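Local structure of trypsin-resistant surface T6 protein (Streptococcus pyogenes serotype M6, 4P0D) at residues A8-T13 and L114-N119; L23-E28 and G92-I97; I39-A44 and G122-K127; E58-A63 and S182-A187. The protein serves as the backbone pilin of the streptococcal surface pilus and is probably polymerised and attached to the cell wall by sortase through its C-terminal sorting signal. The protein carries 1 engineered substitution. All blocks are in the same frame, centred on the assembly; numbering follows the deposited sequence.

In the fold
Following the chain from the N terminus, strand 7-13 opens contact 1, which closes when strand 108-116 packs beside it about a hundred residues later. Nested inside that loop is contact 2, the antiparallel pairing of strands 20-31 and 94-101. Contact 3 begins on strand 38-43 and closes in the loop after strand 108-116, so it crosses contacts 1 and 2. Contact 4 starts on helix 56-68 and closes at 182-187, crossing the other three. Contacts 1 to 3 lie within the N-terminal Ig-like domain and touch one another around strands 20-31, 94-101 and 108-116. Contact 4 ties that domain to the middle, Cna-B-like domain, while Ile59 and Ile62 of its helix pack on contact 2.

Contact 1 of 4, residues A8-T13 and L114-N119; sequences AQLKIT and LAASYN
Leu10 and Leu114 reach past one another from facing strands inside the N-terminal Ig-like domain, where two nearly antiparallel strands (167° between directions) pack through side chains with no hydrogen bond between them. Their axes come within 7.4 Å, close enough for small residues and interdigitated leucines to fill the gap. The forked end of Leu10 is the main bump. Its CD1 rests against CB of Leu114 at 4.2 Å, while CD2 settles over the peptide that follows, 3.5 Å from Ala115 O and close to Ala116 CB. Alanine suits position 116 because its small methyl lets Leu10 CD2 come down on the 115-116 peptide. At the same end, Ala8 CB meets Ala116 CB at 4.3 Å, two small methyls that let the strands lie close here.

Beyond Leu10, Leu114 reaches across from the other strand. Its CG is anti to the carbonyl carbon (chi1 -65°). Leu114 CD1 touches Ile12 CG1 at 3.8 Å and lies slightly farther from Ile12 CD1. Strand 139-155 pairs with both strands, and its Ser141 and Ala143 touch Leu114 and Ile12; Tyr96 and Ala98 touch Leu10 and Ile12 respectively. The second branch of Leu114 ends with CD2 lying 4.1 Å from the carbonyl oxygen of Lys11.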
loop_
_atom_site.group_PDB
_atom_site.type_symbol
_atom_site.label_atom_id
_atom_site.label_comp_id
_atom_site.label_asym_id
_atom_site.label_seq_id
_atom_site.Cartn_x
_atom_site.Cartn_y
_atom_site.Cartn_z
ATOM N N ALA A 8 -9.829 -21.311 -41.825
ATOM C CA ALA A 8 -10.385 -19.972 -41.632
ATOM C C ALA A 8 -9.689 -19.331 -40.437
ATOM O O ALA A 8 -9.235 -20.031 -39.537
ATOM C CB ALA A 8 -11.887 -20.023 -41.418
ATOM N N GLN A 9 -9.608 -18.004 -40.428
ATOM C CA GLN A 9 -8.864 -17.299 -39.391
ATOM C C GLN A 9 -9.752 -16.971 -38.189
ATOM O O GLN A 9 -10.817 -16.367 -38.326
ATOM C CB GLN A 9 -8.258 -16.008 -39.948
ATOM N N LEU A 10 -9.284 -17.368 -37.015
ATOM C CA LEU A 10 -9.886 -16.960 -35.760
ATOM C C LEU A 10 -8.998 -15.859 -35.172
ATOM O O LEU A 10 -7.801 -16.051 -34.975
ATOM C CB LEU A 10 -10.001 -18.153 -34.803
ATOM C CG LEU A 10 -10.816 -19.318 -35.354
ATOM C CD1 LEU A 10 -10.872 -20.452 -34.338
ATOM C CD2 LEU A 10 -12.214 -18.859 -35.750
ATOM N N LYS A 11 -9.599 -14.709 -34.910
ATOM C CA LYS A 11 -8.848 -13.510 -34.600
ATOM C C LYS A 11 -9.353 -12.832 -33.330
ATOM O O LYS A 11 -10.554 -12.742 -33.077
ATOM C CB LYS A 11 -8.919 -12.561 -35.790
ATOM C CG LYS A 11 -8.244 -11.213 -35.585
ATOM C CD LYS A 11 -8.250 -10.428 -36.887
ATOM C CE LYS A 11 -7.647 -9.045 -36.728
ATOM N NZ LYS A 11 -7.308 -8.494 -38.072
ATOM N N ILE A 12 -8.411 -12.357 -32.534
ATOM C CA ILE A 12 -8.718 -11.607 -31.340
ATOM C C ILE A 12 -8.069 -10.226 -31.480
ATOM O O ILE A 12 -6.885 -10.129 -31.804
ATOM C CB ILE A 12 -8.198 -12.312 -30.079
ATOM C CG1 ILE A 12 -8.841 -13.701 -29.955
ATOM C CG2 ILE A 12 -8.545 -11.491 -28.836
ATOM C CD1 ILE A 12 -8.148 -14.621 -28.964
ATOM N N THR A 13 -8.852 -9.171 -31.290
ATOM C CA THR A 13 -8.309 -7.804 -31.251
ATOM C C THR A 13 -8.368 -7.202 -29.839
ATOM O O THR A 13 -8.886 -7.827 -28.902
ATOM C CB THR A 13 -9.057 -6.873 -32.213
ATOM O OG1 THR A 13 -10.431 -6.859 -31.841
ATOM C CG2 THR A 13 -8.918 -7.350 -33.639
ATOM N N LEU A 114 -14.602 -18.714 -29.719
ATOM C CA LEU A 114 -14.349 -18.560 -31.137
ATOM C C LEU A 114 -14.718 -19.839 -31.875
ATOM O O LEU A 114 -14.492 -20.947 -31.382
ATOM C CB LEU A 114 -12.881 -18.239 -31.400
ATOM C CG LEU A 114 -12.406 -16.885 -30.854
ATOM C CD1 LEU A 114 -10.889 -16.841 -30.819
ATOM C CD2 LEU A 114 -12.938 -15.708 -31.660
ATOM N N ALA A 115 -15.254 -19.680 -33.069
ATOM C CA ALA A 115 -15.642 -20.841 -33.873
ATOM C C ALA A 115 -15.398 -20.574 -35.348
ATOM O O ALA A 115 -15.638 -19.462 -35.806
ATOM C CB ALA A 115 -17.110 -21.164 -33.640
ATOM N N ALA A 116 -14.897 -21.584 -36.075
ATOM C CA ALA A 116 -14.927 -21.567 -37.539
ATOM C C ALA A 116 -16.135 -22.382 -37.988
ATOM O O ALA A 116 -16.314 -23.535 -37.561
ATOM C CB ALA A 116 -13.648 -22.118 -38.125
ATOM N N SER A 117 -16.968 -21.770 -38.832
ATOM C CA SER A 117 -18.303 -22.312 -39.159
ATOM C C SER A 117 -18.713 -22.133 -40.617
ATOM O O SER A 117 -18.418 -21.111 -41.224
ATOM C CB SER A 117 -19.356 -21.621 -38.291
ATOM O OG SER A 117 -20.652 -22.087 -38.634
ATOM N N TYR A 118 -19.425 -23.125 -41.156
ATOM C CA TYR A 118 -19.974 -23.045 -42.502
ATOM C C TYR A 118 -21.308 -22.316 -42.540
ATOM O O TYR A 118 -21.843 -22.097 -43.620
ATOM C CB TYR A 118 -20.162 -24.451 -43.105
ATOM C CG TYR A 118 -18.873 -25.181 -43.331
ATOM C CD1 TYR A 118 -17.983 -24.769 -44.321
ATOM C CD2 TYR A 118 -18.542 -26.289 -42.575
ATOM C CE1 TYR A 118 -16.790 -25.436 -44.544
ATOM C CE2 TYR A 118 -17.351 -26.961 -42.784
ATOM C CZ TYR A 118 -16.468 -26.516 -43.776
ATOM O OH TYR A 118 -15.274 -27.161 -43.982
ATOM N N ASN A 119 -21.849 -21.938 -41.382
ATOM C CA ASN A 119 -23.181 -21.340 -41.309
ATOM C C ASN A 119 -23.183 -19.879 -40.894
ATOM O O ASN A 119 -24.171 -19.395 -40.337
ATOM C CB ASN A 119 -24.050 -22.139 -40.324
ATOM C CG ASN A 119 -25.537 -22.002 -40.601
ATOM O OD1 ASN A 119 -25.955 -21.603 -41.691
ATOM N ND2 ASN A 119 -26.350 -22.351 -39.614
#

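Contact 2 of 4, residues L23-E28 and G92-I97; sequences LYKIGE and GASVYI
Tyr96 lays its ring between two side chains of strand 20-31: Lys25 CG lies over one face, 4.3 Å from the ring centroid and 25° off its normal in a CH-pi contact, and Leu23 CD2 lies over the opposite face. The extended lysine suits this place, since its methylenes cross the ring and carry CE on to Ser94 CB at 3.6 Å. Ile26 CD1 meets Val95 CG1 and Ile97 CG1, so that three branched aliphatic side chains pack together on the side where helix 56-68 lies.

The backbones position these groups. Tyr24 and Ile97 form a hydrogen-bonded antiparallel pair, with Tyr24 N 2.8 Å from Ile97 O and a return bond from Ile97 N. Farther on lies a classic beta bulge: Ile26 N and Gly27 N both donate to Val95 O, from the same face of its plane, at 2.9 and 3.1 Å. Glycine fits at 27 because a side chain there would run into Val95 CG2.

Strand 20-31 also pairs with strands 75-79 and 38-43, strand 94-101 pairs with 108-116, and helix 56-68 packs on Ile26 and Ile97 through Ile62.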
loop_
_atom_site.group_PDB
_atom_site.type_symbol
_atom_site.label_atom_id
_atom_site.label_comp_id
_atom_site.label_asym_id
_atom_site.label_seq_id
_atom_site.Cartn_x
_atom_site.Cartn_y
_atom_site.Cartn_z
ATOM N N LEU A 23 -5.696 -21.286 -26.896
ATOM C CA LEU A 23 -6.972 -21.696 -27.452
ATOM C C LEU A 23 -7.203 -23.171 -27.089
ATOM O O LEU A 23 -6.316 -24.010 -27.281
ATOM C CB LEU A 23 -7.003 -21.493 -28.966
ATOM C CG LEU A 23 -7.719 -20.232 -29.454
ATOM C CD1 LEU A 23 -7.064 -18.960 -28.916
ATOM C CD2 LEU A 23 -7.753 -20.216 -30.981
ATOM N N TYR A 24 -8.376 -23.466 -26.537
ATOM C CA TYR A 24 -8.718 -24.835 -26.153
ATOM C C TYR A 24 -9.842 -25.311 -27.021
ATOM O O TYR A 24 -10.929 -24.739 -26.995
ATOM C CB TYR A 24 -9.160 -24.876 -24.697
ATOM C CG TYR A 24 -8.127 -24.348 -23.734
ATOM C CD1 TYR A 24 -7.136 -25.173 -23.241
ATOM C CD2 TYR A 24 -8.155 -23.019 -23.297
ATOM C CE1 TYR A 24 -6.187 -24.708 -22.347
ATOM C CE2 TYR A 24 -7.207 -22.541 -22.413
ATOM C CZ TYR A 24 -6.218 -23.395 -21.931
ATOM O OH TYR A 24 -5.246 -22.944 -21.028
ATOM N N LYS A 25 -9.599 -26.349 -27.811
ATOM C CA LYS A 25 -10.644 -26.838 -28.693
ATOM C C LYS A 25 -11.677 -27.642 -27.899
ATOM O O LYS A 25 -11.355 -28.694 -27.343
ATOM C CB LYS A 25 -10.050 -27.679 -29.811
ATOM C CG LYS A 25 -11.028 -28.059 -30.903
ATOM C CD LYS A 25 -10.268 -28.981 -31.847
ATOM C CE LYS A 25 -10.887 -29.109 -33.202
ATOM N NZ LYS A 25 -9.892 -29.814 -34.067
ATOM N N ILE A 26 -12.906 -27.138 -27.891
ATOM C CA ILE A 26 -14.030 -27.753 -27.180
ATOM C C ILE A 26 -15.084 -28.348 -28.110
ATOM O O ILE A 26 -16.006 -29.014 -27.640
ATOM C CB ILE A 26 -14.739 -26.730 -26.259
ATOM C CG1 ILE A 26 -15.172 -25.493 -27.045
ATOM C CG2 ILE A 26 -13.806 -26.342 -25.124
ATOM C CD1 ILE A 26 -16.335 -24.737 -26.424
ATOM N N GLY A 27 -14.960 -28.092 -29.416
ATOM C CA GLY A 27 -15.921 -28.586 -30.418
ATOM C C GLY A 27 -15.188 -29.036 -31.674
ATOM O O GLY A 27 -14.514 -28.222 -32.325
ATOM N N GLU A 28 -15.295 -30.335 -31.988
ATOM C CA GLU A 28 -14.753 -30.914 -33.221
ATOM C C GLU A 28 -15.817 -30.896 -34.310
ATOM O O GLU A 28 -16.970 -31.313 -34.087
ATOM C CB GLU A 28 -14.300 -32.377 -33.016
ATOM C CG GLU A 28 -12.945 -32.530 -32.353
ATOM C CD GLU A 28 -12.459 -33.984 -32.261
ATOM O OE1 GLU A 28 -13.282 -34.929 -32.299
ATOM O OE2 GLU A 28 -11.232 -34.185 -32.129
ATOM N N GLY A 92 -10.528 -26.819 -40.344
ATOM C CA GLY A 92 -11.880 -27.354 -40.368
ATOM C C GLY A 92 -12.756 -26.666 -39.351
ATOM O O GLY A 92 -12.258 -25.998 -38.450
ATOM N N ALA A 93 -14.061 -26.832 -39.499
ATOM C CA ALA A 93 -15.015 -26.252 -38.582
ATOM C C ALA A 93 -14.695 -26.783 -37.193
ATOM O O ALA A 93 -14.392 -27.965 -37.023
ATOM C CB ALA A 93 -16.446 -26.595 -38.978
ATOM N N SER A 94 -14.686 -25.871 -36.226
ATOM C CA SER A 94 -14.252 -26.160 -34.873
ATOM C C SER A 94 -14.609 -25.002 -33.962
ATOM O O SER A 94 -14.841 -23.881 -34.426
ATOM C CB SER A 94 -12.751 -26.438 -34.835
ATOM O OG SER A 94 -12.066 -25.572 -35.717
ATOM N N VAL A 95 -14.660 -25.299 -32.663
ATOM C CA VAL A 95 -15.113 -24.353 -31.640
ATOM C C VAL A 95 -14.060 -24.321 -30.548
ATOM O O VAL A 95 -13.608 -25.372 -30.102
ATOM C CB VAL A 95 -16.460 -24.806 -31.046
ATOM C CG1 VAL A 95 -17.081 -23.704 -30.196
ATOM C CG2 VAL A 95 -17.411 -25.222 -32.160
ATOM N N TYR A 96 -13.672 -23.120 -30.133
ATOM C CA TYR A 96 -12.609 -22.912 -29.147
ATOM C C TYR A 96 -13.012 -21.951 -28.025
ATOM O O TYR A 96 -13.805 -21.050 -28.210
ATOM C CB TYR A 96 -11.351 -22.318 -29.816
ATOM C CG TYR A 96 -10.691 -23.188 -30.859
ATOM C CD1 TYR A 96 -11.157 -23.211 -32.167
ATOM C CD2 TYR A 96 -9.591 -23.985 -30.533
ATOM C CE1 TYR A 96 -10.557 -24.007 -33.118
ATOM C CE2 TYR A 96 -8.981 -24.780 -31.485
ATOM C CZ TYR A 96 -9.472 -24.781 -32.772
ATOM O OH TYR A 96 -8.876 -25.568 -33.715
ATOM N N ILE A 97 -12.414 -22.145 -26.863
ATOM C CA ILE A 97 -12.391 -21.121 -25.822
ATOM C C ILE A 97 -10.986 -20.555 -25.819
ATOM O O ILE A 97 -10.028 -21.310 -25.734
ATOM C CB ILE A 97 -12.680 -21.728 -24.438
ATOM C CG1 ILE A 97 -14.114 -22.266 -24.385
ATOM C CG2 ILE A 97 -12.452 -20.699 -23.329
ATOM C CD1 ILE A 97 -15.191 -21.239 -24.662
#

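Contact 3 of 4, residues I39-A44 and G122-K127; sequences INFKYA and GNLVTK
Thr126 presses its methyl group on the Phe41 ring: CG2 lies 3.5 Å from CD2 and almost as near to CE2, approaching obliquely. This is the tight part of the contact, where an irregular loop of the Ig-like domain folds over strand 38-43. Threonine suits the spot because its two branches do different work. OG1 takes the position between backbone N and carbonyl carbon (chi1 61°) and lies 3.6 Å from Asn40 CB, while CG2 turns to the aromatic ring. At the edge of that ring, near its plane, are the carbonyl oxygens of Asn123 and Leu124, and Leu124 CD2 makes a 4.2 Å apolar contact with Phe41 CE2.

The polar groups of the contact, by contrast, are bridged by water, with no direct hydrogen bond between the segments. One water accepts from Phe41 N and lies 2.6 Å from Thr126 OG1. A second lies very close to Leu124 O and sits at the edge of the Tyr43 ring, in its plane, 2.7 Å from Tyr43 OH. Tyrosine fits here since its hydroxyl can meet water while also standing 3.7 Å from Leu124 CD1.

The loop is tied to Ser117, just past the end of strand 108-116, by the hydrogen bond between Asn123 O and Ser117 OG. Strand 38-43 pairs with strand 20-31, and Val95 of strand 94-101 touches Phe41, Tyr43 and Leu124.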
loop_
_atom_site.group_PDB
_atom_site.type_symbol
_atom_site.label_atom_id
_atom_site.label_comp_id
_atom_site.label_asym_id
_atom_site.label_seq_id
_atom_site.Cartn_x
_atom_site.Cartn_y
_atom_site.Cartn_z
ATOM N N ILE A 39 -21.238 -32.546 -41.133
ATOM C CA ILE A 39 -22.369 -33.115 -40.404
ATOM C C ILE A 39 -22.785 -32.204 -39.235
ATOM O O ILE A 39 -23.854 -31.583 -39.265
ATOM C CB ILE A 39 -22.015 -34.543 -39.905
ATOM C CG1 ILE A 39 -21.413 -35.377 -41.054
ATOM C CG2 ILE A 39 -23.236 -35.240 -39.305
ATOM C CD1 ILE A 39 -21.288 -36.862 -40.750
ATOM N N ASN A 40 -21.927 -32.119 -38.217
ATOM C CA ASN A 40 -22.239 -31.385 -36.991
ATOM C C ASN A 40 -20.976 -31.160 -36.165
ATOM O O ASN A 40 -19.876 -31.561 -36.563
ATOM C CB ASN A 40 -23.283 -32.161 -36.159
ATOM C CG ASN A 40 -22.740 -33.477 -35.615
ATOM O OD1 ASN A 40 -21.673 -33.930 -36.009
ATOM N ND2 ASN A 40 -23.482 -34.095 -34.695
ATOM N N PHE A 41 -21.146 -30.533 -35.003
ATOM C CA PHE A 41 -20.070 -30.428 -34.021
ATOM C C PHE A 41 -20.175 -31.484 -32.952
ATOM O O PHE A 41 -21.246 -31.679 -32.405
ATOM C CB PHE A 41 -20.128 -29.074 -33.344
ATOM C CG PHE A 41 -19.715 -27.965 -34.231
ATOM C CD1 PHE A 41 -18.396 -27.868 -34.651
ATOM C CD2 PHE A 41 -20.626 -27.025 -34.655
ATOM C CE1 PHE A 41 -18.004 -26.837 -35.488
ATOM C CE2 PHE A 41 -20.238 -25.995 -35.487
ATOM C CZ PHE A 41 -18.923 -25.903 -35.904
ATOM N N LYS A 42 -19.057 -32.140 -32.652
ATOM C CA LYS A 42 -18.937 -32.967 -31.459
ATOM C C LYS A 42 -18.207 -32.192 -30.357
ATOM O O LYS A 42 -17.048 -31.812 -30.517
ATOM C CB LYS A 42 -18.177 -34.258 -31.759
ATOM C CG LYS A 42 -17.905 -35.089 -30.506
ATOM C CD LYS A 42 -17.505 -36.527 -30.810
ATOM C CE LYS A 42 -16.004 -36.706 -30.992
ATOM N NZ LYS A 42 -15.508 -37.955 -30.339
ATOM N N TYR A 43 -18.884 -31.994 -29.235
ATOM C CA TYR A 43 -18.360 -31.204 -28.133
ATOM C C TYR A 43 -17.740 -32.093 -27.074
ATOM O O TYR A 43 -18.207 -33.200 -26.850
ATOM C CB TYR A 43 -19.487 -30.384 -27.516
ATOM C CG TYR A 43 -19.999 -29.314 -28.434
ATOM C CD1 TYR A 43 -19.242 -28.169 -28.676
ATOM C CD2 TYR A 43 -21.230 -29.432 -29.066
ATOM C CE1 TYR A 43 -19.695 -27.180 -29.513
ATOM C CE2 TYR A 43 -21.693 -28.443 -29.908
ATOM C CZ TYR A 43 -20.917 -27.315 -30.128
ATOM O OH TYR A 43 -21.365 -26.304 -30.970
ATOM N N ALA A 44 -16.704 -31.599 -26.406
ATOM C CA ALA A 44 -16.065 -32.343 -25.323
ATOM C C ALA A 44 -17.077 -32.656 -24.212
ATOM O O ALA A 44 -18.026 -31.890 -23.992
ATOM C CB ALA A 44 -14.885 -31.562 -24.767
ATOM N N GLY A 122 -19.195 -17.439 -36.485
ATOM C CA GLY A 122 -19.485 -17.874 -35.113
ATOM C C GLY A 122 -20.710 -18.753 -34.920
ATOM O O GLY A 122 -21.002 -19.167 -33.800
ATOM N N ASN A 123 -21.403 -19.083 -36.005
ATOM C CA ASN A 123 -22.715 -19.728 -35.924
ATOM C C ASN A 123 -22.591 -21.207 -35.599
ATOM O O ASN A 123 -22.040 -21.972 -36.384
ATOM C CB ASN A 123 -23.452 -19.548 -37.253
ATOM C CG ASN A 123 -24.949 -19.825 -37.149
ATOM O OD1 ASN A 123 -25.444 -20.390 -36.170
ATOM N ND2 ASN A 123 -25.677 -19.413 -38.175
ATOM N N LEU A 124 -23.120 -21.616 -34.448
ATOM C CA LEU A 124 -22.975 -23.008 -33.989
ATOM C C LEU A 124 -24.138 -23.949 -34.345
ATOM O O LEU A 124 -24.024 -25.150 -34.122
ATOM C CB LEU A 124 -22.714 -23.059 -32.480
ATOM C CG LEU A 124 -21.445 -22.348 -31.980
ATOM C CD1 LEU A 124 -21.238 -22.667 -30.502
ATOM C CD2 LEU A 124 -20.189 -22.716 -32.784
ATOM N N VAL A 125 -25.236 -23.433 -34.902
ATOM C CA VAL A 125 -26.354 -24.315 -35.315
ATOM C C VAL A 125 -25.991 -25.075 -36.597
ATOM O O VAL A 125 -25.554 -24.478 -37.584
ATOM C CB VAL A 125 -27.707 -23.566 -35.465
ATOM C CG1 VAL A 125 -28.057 -22.815 -34.188
ATOM C CG2 VAL A 125 -27.714 -22.615 -36.656
ATOM N N THR A 126 -26.136 -26.400 -36.564
ATOM C CA THR A 126 -25.719 -27.253 -37.685
ATOM C C THR A 126 -26.875 -27.938 -38.420
ATOM O O THR A 126 -26.641 -28.605 -39.430
ATOM C CB THR A 126 -24.715 -28.328 -37.228
ATOM O OG1 THR A 126 -25.319 -29.174 -36.243
ATOM C CG2 THR A 126 -23.472 -27.679 -36.646
ATOM N N LYS A 127 -28.106 -27.771 -37.927
ATOM C CA LYS A 127 -29.299 -28.338 -38.576
ATOM C C LYS A 127 -29.737 -27.483 -39.765
ATOM O O LYS A 127 -29.699 -27.922 -40.919
ATOM C CB LYS A 127 -30.445 -28.468 -37.571
HETATM O O HOH W 1 -23.850 -29.283 -34.056
HETATM O O HOH W 2 -23.458 -26.979 -32.485
#

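Contact 4 of 4, residues E58-A63 and S182-A187; sequences EITTIA and SYTKEA
Thr60 and Thr184 meet through their hydroxyls, the one hydrogen bond between these segments: OG1 of Thr60 lies 2.7 Å from OG1 of Thr184, and either could be the donor. In Thr184, OG1 occupies the position between backbone N and carbonyl carbon (chi1 66°), which turns it to the helix; in Thr60, OG1 also has a weak hydrogen bond with Ser56 O, one helical turn back. Threonine suits both places, offering a hydroxyl and a methyl on one short stem.

The methyl supplies the van der Waals part. Thr60 CG2 lies 3.3 Å from Thr184 OG1, 3.6 Å from Glu186 C and 3.8 Å from Glu186 CB, so it nestles against a type I beta turn running from Thr184 to Ala187. That turn, closed by a 3.1 Å bond from Ala187 N to Thr184 O, belongs to the middle, Cna-B-like domain, whereas helix 56-68 is part of the N-terminal Ig-like domain; the contact is thus a small domain-domain interface.

Next to this, the side chains of Thr61 and Glu186 run abreast in the same sense, with Thr61 OG1 4.1 Å from Glu186 CG. The Thr61 hydroxyl is engaged with Gln57 O within the helix. The glutamate chain bends at chi2 (-67°), its carboxylate leading away from the helix, as suits a charged residue at a surface. Beyond the segment, the side-chain amide ND2 of Asn64 hydrogen-bonds Glu186 O.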
loop_
_atom_site.group_PDB
_atom_site.type_symbol
_atom_site.label_atom_id
_atom_site.label_comp_id
_atom_site.label_asym_id
_atom_site.label_seq_id
_atom_site.Cartn_x
_atom_site.Cartn_y
_atom_site.Cartn_z
ATOM N N GLU A 58 -22.512 -19.639 -19.685
ATOM C CA GLU A 58 -22.045 -20.893 -20.269
ATOM C C GLU A 58 -20.568 -20.857 -20.612
ATOM O O GLU A 58 -19.855 -21.816 -20.344
ATOM C CB GLU A 58 -22.840 -21.219 -21.546
ATOM C CG GLU A 58 -24.277 -21.637 -21.268
ATOM C CD GLU A 58 -25.150 -21.717 -22.506
ATOM O OE1 GLU A 58 -24.729 -21.240 -23.596
ATOM O OE2 GLU A 58 -26.276 -22.269 -22.378
ATOM N N ILE A 59 -20.120 -19.756 -21.215
ATOM C CA ILE A 59 -18.721 -19.629 -21.671
ATOM C C ILE A 59 -17.768 -19.673 -20.494
ATOM O O ILE A 59 -16.809 -20.451 -20.491
ATOM C CB ILE A 59 -18.478 -18.351 -22.512
ATOM C CG1 ILE A 59 -19.183 -18.465 -23.871
ATOM C CG2 ILE A 59 -16.988 -18.141 -22.751
ATOM C CD1 ILE A 59 -19.340 -17.153 -24.619
ATOM N N THR A 60 -18.052 -18.868 -19.476
ATOM C CA THR A 60 -17.259 -18.899 -18.244
ATOM C C THR A 60 -17.288 -20.288 -17.559
ATOM O O THR A 60 -16.264 -20.786 -17.095
ATOM C CB THR A 60 -17.728 -17.805 -17.268
ATOM O OG1 THR A 60 -17.485 -16.525 -17.853
ATOM C CG2 THR A 60 -16.995 -17.898 -15.952
ATOM N N THR A 61 -18.463 -20.899 -17.480
ATOM C CA THR A 61 -18.594 -22.266 -16.955
ATOM C C THR A 61 -17.653 -23.271 -17.633
ATOM O O THR A 61 -17.007 -24.078 -16.965
ATOM C CB THR A 61 -20.054 -22.721 -17.058
ATOM O OG1 THR A 61 -20.852 -21.817 -16.293
ATOM C CG2 THR A 61 -20.252 -24.152 -16.514
ATOM N N ILE A 62 -17.561 -23.208 -18.962
ATOM C CA ILE A 62 -16.695 -24.111 -19.718
ATOM C C ILE A 62 -15.247 -23.857 -19.344
ATOM O O ILE A 62 -14.480 -24.791 -19.110
ATOM C CB ILE A 62 -16.894 -23.929 -21.250
ATOM C CG1 ILE A 62 -18.302 -24.367 -21.648
ATOM C CG2 ILE A 62 -15.848 -24.712 -22.030
ATOM C CD1 ILE A 62 -18.920 -23.625 -22.812
ATOM N N ALA A 63 -14.875 -22.581 -19.276
ATOM C CA ALA A 63 -13.505 -22.194 -18.906
ATOM C C ALA A 63 -13.156 -22.716 -17.521
ATOM O O ALA A 63 -12.059 -23.244 -17.310
ATOM C CB ALA A 63 -13.333 -20.675 -18.964
ATOM N N SER A 182 -13.091 -6.508 -13.222
ATOM C CA SER A 182 -14.409 -6.862 -13.693
ATOM C C SER A 182 -14.406 -8.370 -13.909
ATOM O O SER A 182 -13.687 -8.864 -14.763
ATOM C CB SER A 182 -14.700 -6.109 -14.989
ATOM O OG SER A 182 -16.019 -6.334 -15.427
ATOM N N TYR A 183 -15.182 -9.101 -13.107
ATOM C CA TYR A 183 -15.292 -10.570 -13.242
ATOM C C TYR A 183 -16.665 -10.922 -13.786
ATOM O O TYR A 183 -17.652 -10.299 -13.399
ATOM C CB TYR A 183 -15.165 -11.268 -11.890
ATOM C CG TYR A 183 -13.889 -11.051 -11.136
ATOM C CD1 TYR A 183 -12.649 -11.237 -11.747
ATOM C CD2 TYR A 183 -13.912 -10.725 -9.779
ATOM C CE1 TYR A 183 -11.474 -11.083 -11.046
ATOM C CE2 TYR A 183 -12.733 -10.552 -9.065
ATOM C CZ TYR A 183 -11.517 -10.739 -9.712
ATOM O OH TYR A 183 -10.358 -10.583 -9.037
ATOM N N THR A 184 -16.737 -11.899 -14.679
ATOM C CA THR A 184 -18.022 -12.458 -15.088
ATOM C C THR A 184 -18.630 -13.212 -13.906
ATOM O O THR A 184 -17.921 -13.687 -13.016
ATOM C CB THR A 184 -17.917 -13.408 -16.304
ATOM O OG1 THR A 184 -17.163 -14.582 -15.971
ATOM C CG2 THR A 184 -17.286 -12.698 -17.483
ATOM N N LYS A 185 -19.949 -13.313 -13.919
ATOM C CA LYS A 185 -20.727 -13.816 -12.772
ATOM C C LYS A 185 -20.304 -15.202 -12.268
ATOM O O LYS A 185 -20.228 -15.429 -11.062
ATOM C CB LYS A 185 -22.222 -13.812 -13.139
ATOM C CG LYS A 185 -23.170 -13.801 -11.947
ATOM C CD LYS A 185 -23.796 -15.162 -11.694
ATOM N N GLU A 186 -19.991 -16.121 -13.188
ATOM C CA GLU A 186 -19.634 -17.507 -12.814
ATOM C C GLU A 186 -18.161 -17.739 -12.521
ATOM O O GLU A 186 -17.758 -18.875 -12.264
ATOM C CB GLU A 186 -20.080 -18.491 -13.901
ATOM C CG GLU A 186 -21.510 -18.299 -14.366
ATOM C CD GLU A 186 -22.528 -18.628 -13.303
ATOM O OE1 GLU A 186 -22.263 -19.541 -12.494
ATOM O OE2 GLU A 186 -23.594 -17.969 -13.292
ATOM N N ALA A 187 -17.335 -16.688 -12.523
ATOM C CA ALA A 187 -15.906 -16.874 -12.236
ATOM C C ALA A 187 -15.720 -17.570 -10.900
ATOM O O ALA A 187 -16.423 -17.259 -9.955
ATOM C CB ALA A 187 -15.171 -15.536 -12.235
#